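PDB 1BKP: thymidylate synthase A from Bacillus subtilis, which catalyses the reductive methylation of dUMP to dTMP, using 5,10-methylenetetrahydrofolate as both one-carbon donor and reductant and releasing dihydrofolate. Local coordinates for the interface of chains A and B. Coordinates in Å, arbitrary orientation; residue numbers count along the deposited sequence, not the author numbering. Chains: chain A/B, Thymidylate synthase A.

Contact 1: the interface of chains A and B. Residues chain A 21, 39, 41, 181, 219, 221, 223; chain B 140, 169.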
loop_
_atom_site.group_PDB
_atom_site.type_symbol
_atom_site.label_atom_id
_atom_site.label_comp_id
_atom_site.label_asym_id
_atom_site.label_seq_id
_atom_site.Cartn_x
_atom_site.Cartn_y
_atom_site.Cartn_z
ATOM N N ASP A 21 -4.530 -18.932 -13.511
ATOM C CA ASP A 21 -5.874 -18.410 -13.631
ATOM C C ASP A 21 -6.741 -19.172 -14.602
ATOM O O ASP A 21 -7.757 -18.644 -15.084
ATOM C CB ASP A 21 -5.904 -16.931 -13.940
ATOM C CG ASP A 21 -5.123 -16.568 -15.187
ATOM O OD1 ASP A 21 -4.687 -17.498 -15.877
ATOM O OD2 ASP A 21 -4.972 -15.337 -15.441
ATOM N N THR A 39 -2.208 -16.714 -16.885
ATOM C CA THR A 39 -1.030 -16.321 -16.122
ATOM C C THR A 39 -0.856 -17.184 -14.900
ATOM O O THR A 39 -1.752 -17.993 -14.602
ATOM C CB THR A 39 -1.184 -14.896 -15.551
ATOM O OG1 THR A 39 -2.299 -14.856 -14.642
ATOM C CG2 THR A 39 -1.402 -13.874 -16.666
ATOM N N SER A 41 0.494 -16.613 -10.886
ATOM C CA SER A 41 0.706 -15.461 -10.036
ATOM C C SER A 41 0.921 -15.870 -8.620
ATOM O O SER A 41 0.573 -17.001 -8.208
ATOM C CB SER A 41 -0.510 -14.531 -10.123
ATOM O OG SER A 41 -1.654 -15.272 -9.738
ATOM N N SER A 181 -0.834 -4.461 -9.030
ATOM C CA SER A 181 -0.642 -5.603 -9.910
ATOM C C SER A 181 0.592 -5.310 -10.787
ATOM O O SER A 181 0.849 -4.148 -11.022
ATOM C CB SER A 181 -1.854 -5.677 -10.893
ATOM O OG SER A 181 -1.628 -6.848 -11.600
ATOM N N ASP A 219 -0.704 -8.194 -6.867
ATOM C CA ASP A 219 -0.820 -9.438 -7.670
ATOM C C ASP A 219 0.404 -9.505 -8.628
ATOM O O ASP A 219 0.503 -8.726 -9.543
ATOM C CB ASP A 219 -2.065 -9.371 -8.475
ATOM C CG ASP A 219 -2.379 -10.716 -9.132
ATOM O OD1 ASP A 219 -1.700 -11.056 -10.089
ATOM O OD2 ASP A 219 -3.210 -11.475 -8.640
ATOM N N HIS A 221 2.150 -11.348 -11.503
ATOM C CA HIS A 221 1.835 -12.385 -12.535
ATOM C C HIS A 221 2.696 -12.433 -13.743
ATOM O O HIS A 221 3.362 -11.451 -14.050
ATOM C CB HIS A 221 0.387 -12.240 -12.964
ATOM C CG HIS A 221 0.025 -10.849 -13.436
ATOM N ND1 HIS A 221 0.175 -10.441 -14.733
ATOM C CD2 HIS A 221 -0.532 -9.797 -12.787
ATOM C CE1 HIS A 221 -0.283 -9.211 -14.890
ATOM N NE2 HIS A 221 -0.719 -8.790 -13.714
ATOM N N TYR A 223 2.548 -14.109 -17.811
ATOM C CA TYR A 223 1.786 -14.849 -18.845
ATOM C C TYR A 223 2.536 -16.096 -19.190
ATOM O O TYR A 223 3.767 -16.045 -19.309
ATOM C CB TYR A 223 1.525 -14.022 -20.072
ATOM C CG TYR A 223 0.537 -12.912 -19.810
ATOM C CD1 TYR A 223 0.936 -11.718 -19.252
ATOM C CD2 TYR A 223 -0.840 -13.111 -20.051
ATOM C CE1 TYR A 223 -0.002 -10.733 -18.897
ATOM C CE2 TYR A 223 -1.802 -12.148 -19.732
ATOM C CZ TYR A 223 -1.366 -10.966 -19.143
ATOM O OH TYR A 223 -2.318 -10.078 -18.719
ATOM N N ARG B 140 -7.933 -7.788 -10.606
ATOM C CA ARG B 140 -6.703 -7.316 -9.958
ATOM C C ARG B 140 -6.935 -5.958 -9.293
ATOM O O ARG B 140 -5.954 -5.248 -8.991
ATOM C CB ARG B 140 -5.569 -7.198 -11.011
ATOM C CG ARG B 140 -5.216 -8.597 -11.488
ATOM C CD ARG B 140 -4.257 -8.574 -12.664
ATOM N NE ARG B 140 -3.933 -9.933 -13.055
ATOM C CZ ARG B 140 -3.966 -10.343 -14.318
ATOM N NH1 ARG B 140 -4.283 -9.481 -15.264
ATOM N NH2 ARG B 140 -3.667 -11.596 -14.626
ATOM N N LYS B 169 -8.305 -16.708 -5.234
ATOM C CA LYS B 169 -7.594 -17.740 -5.994
ATOM C C LYS B 169 -7.962 -19.156 -5.482
ATOM O O LYS B 169 -7.777 -19.428 -4.281
ATOM C CB LYS B 169 -6.099 -17.513 -5.891
ATOM C CG LYS B 169 -5.642 -16.194 -6.583
ATOM C CD LYS B 169 -4.095 -16.080 -6.543
ATOM C CE LYS B 169 -3.606 -14.670 -6.905
ATOM N NZ LYS B 169 -4.038 -14.151 -8.227
HETATM O O HOH W 1 -3.388 -12.651 -11.807
HETATM O O HOH W 2 -4.208 -11.292 -17.593
#
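B:Arg140 reaches A:His221 on a side chain extended from CG to NE, while A:His221 holds its CG between its own backbone N and carbonyl carbon (chi1 54°), which turns a face of the imidazole to the guanidinium. The two flat groups stack with their planes 19° apart. CZ of the guanidinium lies 3.8 Å from the centroid of the imidazole, a cation-pi contact displaced toward the ring's rim. This is the part of the thymidylate synthase dimer where an arginine of one subunit enters the dUMP site of the other, as befits a nucleotide shared between partners. Two waters meet the arginine in its plane, at its edge. Water 1 is bonded to NE and NH2 and passes the contact on to the carboxylate of A:Asp219; water 2 bonds NH1 and NH2 and continues to the phenol of A:Tyr223. The direct ion pair with A:Asp219 is long, NE to OD1 3.9 Å, with the planes 60° apart. The other carboxylate oxygen of A:Asp219 is gripped more firmly: OD2 offers its syn lone pair to NZ of B:Lys169 at 2.8 Å. That lysine also donates to OG of A:Ser41, so its ammonium bridges two segments of chain A. A:Thr39 meets the arginine tip to tip, its OG1 in the guanidinium plane and 3.5 Å from NH2, too far to count as a hydrogen bond. A:Asp21, in the second shell, holds that threonine, accepting a bond from its backbone N-H at OD1. The hydroxyl OG1 of A:Thr39 approaches OD2 of A:Asp21 from above the carboxylate plane, at 2.8 Å.

Contact 2: the interface of chains A and B. Residues chain A 145, 147-149, 162; chain B 125, 143, 145, 147-149, 162.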
loop_
_atom_site.group_PDB
_atom_site.type_symbol
_atom_site.label_atom_id
_atom_site.label_comp_id
_atom_site.label_asym_id
_atom_site.label_seq_id
_atom_site.Cartn_x
_atom_site.Cartn_y
_atom_site.Cartn_z
ATOM N N MET A 145 -1.353 9.565 -3.984
ATOM C CA MET A 145 -2.388 8.575 -4.299
ATOM C C MET A 145 -3.033 8.860 -5.587
ATOM O O MET A 145 -3.692 9.942 -5.723
ATOM C CB MET A 145 -3.500 8.733 -3.168
ATOM C CG MET A 145 -4.706 7.716 -3.218
ATOM S SD MET A 145 -4.124 6.070 -3.246
ATOM C CE MET A 145 -3.255 5.950 -1.686
ATOM N N TRP A 147 -5.188 6.444 -6.769
ATOM C CA TRP A 147 -6.465 5.660 -6.616
ATOM C C TRP A 147 -7.503 6.531 -5.860
ATOM O O TRP A 147 -7.670 6.409 -4.640
ATOM C CB TRP A 147 -6.257 4.378 -5.814
ATOM C CG TRP A 147 -7.365 3.393 -5.937
ATOM C CD1 TRP A 147 -8.448 3.301 -5.173
ATOM C CD2 TRP A 147 -7.461 2.367 -6.926
ATOM N NE1 TRP A 147 -9.251 2.264 -5.618
ATOM C CE2 TRP A 147 -8.666 1.682 -6.700
ATOM C CE3 TRP A 147 -6.639 1.974 -7.987
ATOM C CZ2 TRP A 147 -9.081 0.595 -7.498
ATOM C CZ3 TRP A 147 -7.045 0.888 -8.799
ATOM C CH2 TRP A 147 -8.230 0.224 -8.552
ATOM N N ASN A 148 -8.094 7.472 -6.558
ATOM C CA ASN A 148 -9.079 8.376 -6.012
ATOM C C ASN A 148 -10.421 7.624 -6.190
ATOM O O ASN A 148 -10.943 7.536 -7.300
ATOM C CB ASN A 148 -9.121 9.652 -6.856
ATOM C CG ASN A 148 -10.114 10.685 -6.299
ATOM O OD1 ASN A 148 -11.143 10.327 -5.696
ATOM N ND2 ASN A 148 -9.872 11.967 -6.605
ATOM N N PRO A 149 -11.040 7.200 -5.065
ATOM C CA PRO A 149 -12.313 6.437 -5.103
ATOM C C PRO A 149 -13.515 7.127 -5.766
ATOM O O PRO A 149 -14.371 6.466 -6.311
ATOM C CB PRO A 149 -12.558 6.065 -3.616
ATOM C CG PRO A 149 -11.790 7.186 -2.842
ATOM C CD PRO A 149 -10.622 7.559 -3.684
ATOM N N TYR A 162 0.186 2.960 -8.031
ATOM C CA TYR A 162 -0.767 3.993 -7.707
ATOM C C TYR A 162 -0.480 4.813 -6.439
ATOM O O TYR A 162 -1.217 5.792 -6.169
ATOM C CB TYR A 162 -2.174 3.296 -7.578
ATOM C CG TYR A 162 -2.401 2.361 -6.347
ATOM C CD1 TYR A 162 -1.980 1.002 -6.384
ATOM C CD2 TYR A 162 -2.833 2.885 -5.106
ATOM C CE1 TYR A 162 -1.971 0.226 -5.257
ATOM C CE2 TYR A 162 -2.834 2.098 -3.955
ATOM C CZ TYR A 162 -2.399 0.745 -4.054
ATOM O OH TYR A 162 -2.435 -0.091 -2.986
ATOM N N GLN B 125 -18.183 1.860 -1.749
ATOM C CA GLN B 125 -17.050 0.968 -1.857
ATOM C C GLN B 125 -17.288 -0.406 -1.330
ATOM O O GLN B 125 -16.763 -1.365 -1.862
ATOM C CB GLN B 125 -15.836 1.598 -1.139
ATOM C CG GLN B 125 -15.274 2.820 -1.875
ATOM C CD GLN B 125 -13.922 3.165 -1.248
ATOM O OE1 GLN B 125 -13.006 2.347 -1.311
ATOM N NE2 GLN B 125 -13.822 4.339 -0.605
ATOM N N ILE B 143 -9.961 -3.298 -4.378
ATOM C CA ILE B 143 -9.322 -2.394 -3.406
ATOM C C ILE B 143 -10.302 -1.468 -2.700
ATOM O O ILE B 143 -11.279 -1.026 -3.356
ATOM C CB ILE B 143 -8.311 -1.504 -4.249
ATOM C CG1 ILE B 143 -7.086 -2.358 -4.484
ATOM C CG2 ILE B 143 -7.860 -0.218 -3.435
ATOM C CD1 ILE B 143 -6.171 -1.852 -5.615
ATOM N N MET B 145 -10.275 2.175 -0.263
ATOM C CA MET B 145 -9.333 3.272 0.012
ATOM C C MET B 145 -10.001 4.282 0.900
ATOM O O MET B 145 -11.057 4.847 0.485
ATOM C CB MET B 145 -9.023 3.960 -1.375
ATOM C CG MET B 145 -7.962 5.138 -1.358
ATOM S SD MET B 145 -6.489 4.646 -0.573
ATOM C CE MET B 145 -5.801 3.283 -1.624
ATOM N N TRP B 147 -8.012 6.877 1.940
ATOM C CA TRP B 147 -7.156 8.070 1.674
ATOM C C TRP B 147 -7.611 8.749 0.386
ATOM O O TRP B 147 -7.083 8.481 -0.673
ATOM C CB TRP B 147 -5.733 7.640 1.483
ATOM C CG TRP B 147 -4.732 8.770 1.636
ATOM C CD1 TRP B 147 -4.282 9.612 0.683
ATOM C CD2 TRP B 147 -4.129 9.178 2.860
ATOM N NE1 TRP B 147 -3.429 10.555 1.243
ATOM C CE2 TRP B 147 -3.317 10.301 2.579
ATOM C CE3 TRP B 147 -4.224 8.710 4.192
ATOM C CZ2 TRP B 147 -2.578 10.981 3.606
ATOM C CZ3 TRP B 147 -3.513 9.381 5.162
ATOM C CH2 TRP B 147 -2.693 10.516 4.854
ATOM N N ASN B 148 -8.664 9.553 0.477
ATOM C CA ASN B 148 -9.234 10.214 -0.632
ATOM C C ASN B 148 -8.455 11.543 -0.696
ATOM O O ASN B 148 -8.646 12.379 0.103
ATOM C CB ASN B 148 -10.709 10.399 -0.326
ATOM C CG ASN B 148 -11.428 11.092 -1.482
ATOM O OD1 ASN B 148 -10.838 11.877 -2.195
ATOM N ND2 ASN B 148 -12.699 10.848 -1.614
ATOM N N PRO B 149 -7.660 11.757 -1.773
ATOM C CA PRO B 149 -6.868 12.985 -1.860
ATOM C C PRO B 149 -7.675 14.297 -1.954
ATOM O O PRO B 149 -7.233 15.324 -1.456
ATOM C CB PRO B 149 -5.900 12.672 -2.999
ATOM C CG PRO B 149 -6.729 11.793 -3.943
ATOM C CD PRO B 149 -7.640 10.960 -3.034
ATOM N N TYR B 162 -5.488 2.409 6.029
ATOM C CA TYR B 162 -6.316 3.165 5.097
ATOM C C TYR B 162 -6.660 2.406 3.825
ATOM O O TYR B 162 -7.362 2.959 2.990
ATOM C CB TYR B 162 -5.598 4.506 4.737
ATOM C CG TYR B 162 -4.289 4.285 3.973
ATOM C CD1 TYR B 162 -3.081 3.966 4.630
ATOM C CD2 TYR B 162 -4.282 4.257 2.556
ATOM C CE1 TYR B 162 -1.918 3.652 3.907
ATOM C CE2 TYR B 162 -3.112 3.894 1.833
ATOM C CZ TYR B 162 -1.921 3.611 2.545
ATOM O OH TYR B 162 -0.760 3.382 1.793
HETATM O O HOH W 3 -11.818 1.702 -4.429
#
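A:Met145 and B:Met145 meet tip to tip at the core of the homodimer interface of the thymidylate synthase family. Both carry CG anti to the backbone N (chi1 -177° in each) and then bend twice, which brings the thioethers together: SD of A:Met145 lies 3.6 Å from CE of B:Met145. Beside each sulfur stands the tyrosine of its own chain, A:Tyr162 or B:Tyr162, meeting SD in plane at the ring edge, while each terminal methyl touches the opposite tyrosine. Next to this pair, B:Ile143 lays its CG2 methyl over the indole of A:Trp147, 3.9 Å from the centroid of the five-membered ring and offset to the rim. The packing gives way to water at the pyrrole edge, where NE1 of A:Trp147 makes a nearly straight bond (173° at H) to water 3, which lies in the ring plane and also bonds the carbonyl O of B:Ile143. B:Gln125 sits on this looser side, its amide closing a pair of bonds with the backbone of B:Met145: OE1 takes the N-H in the carbonyl plane, and NE2 donates to O at 3.0 Å. An alanine here would probably leave that N and O of B:Met145 without their mates and open a gap beside A:Pro149, whose CB lies 3.7 Å from NE2 of B:Gln125. Where A:Asn148 and B:Asn148 face each other little surface is hidden, and their OD1 atoms stand 3.8 Å apart, with no bond between them.

About 22 Å separates the centres of contact 1 and contact 2, which have no residue in common but share strand 161-169 of chain B. That strand supplies a residue to contact 1 from its far end and to contact 2 from its beginning, and the arginine of contact 1 lies shortly before strand 142-145, used in contact 2. The centre of contact 1 lies about 11 Å from A:Cys160 and that of contact 2 about 12 Å from B:Cys160, the nucleophiles of the two subunits. The interface thus probably combines dimer cohesion with active sites completed across it; two-fold symmetry gives each contact a twin with the chains exchanged.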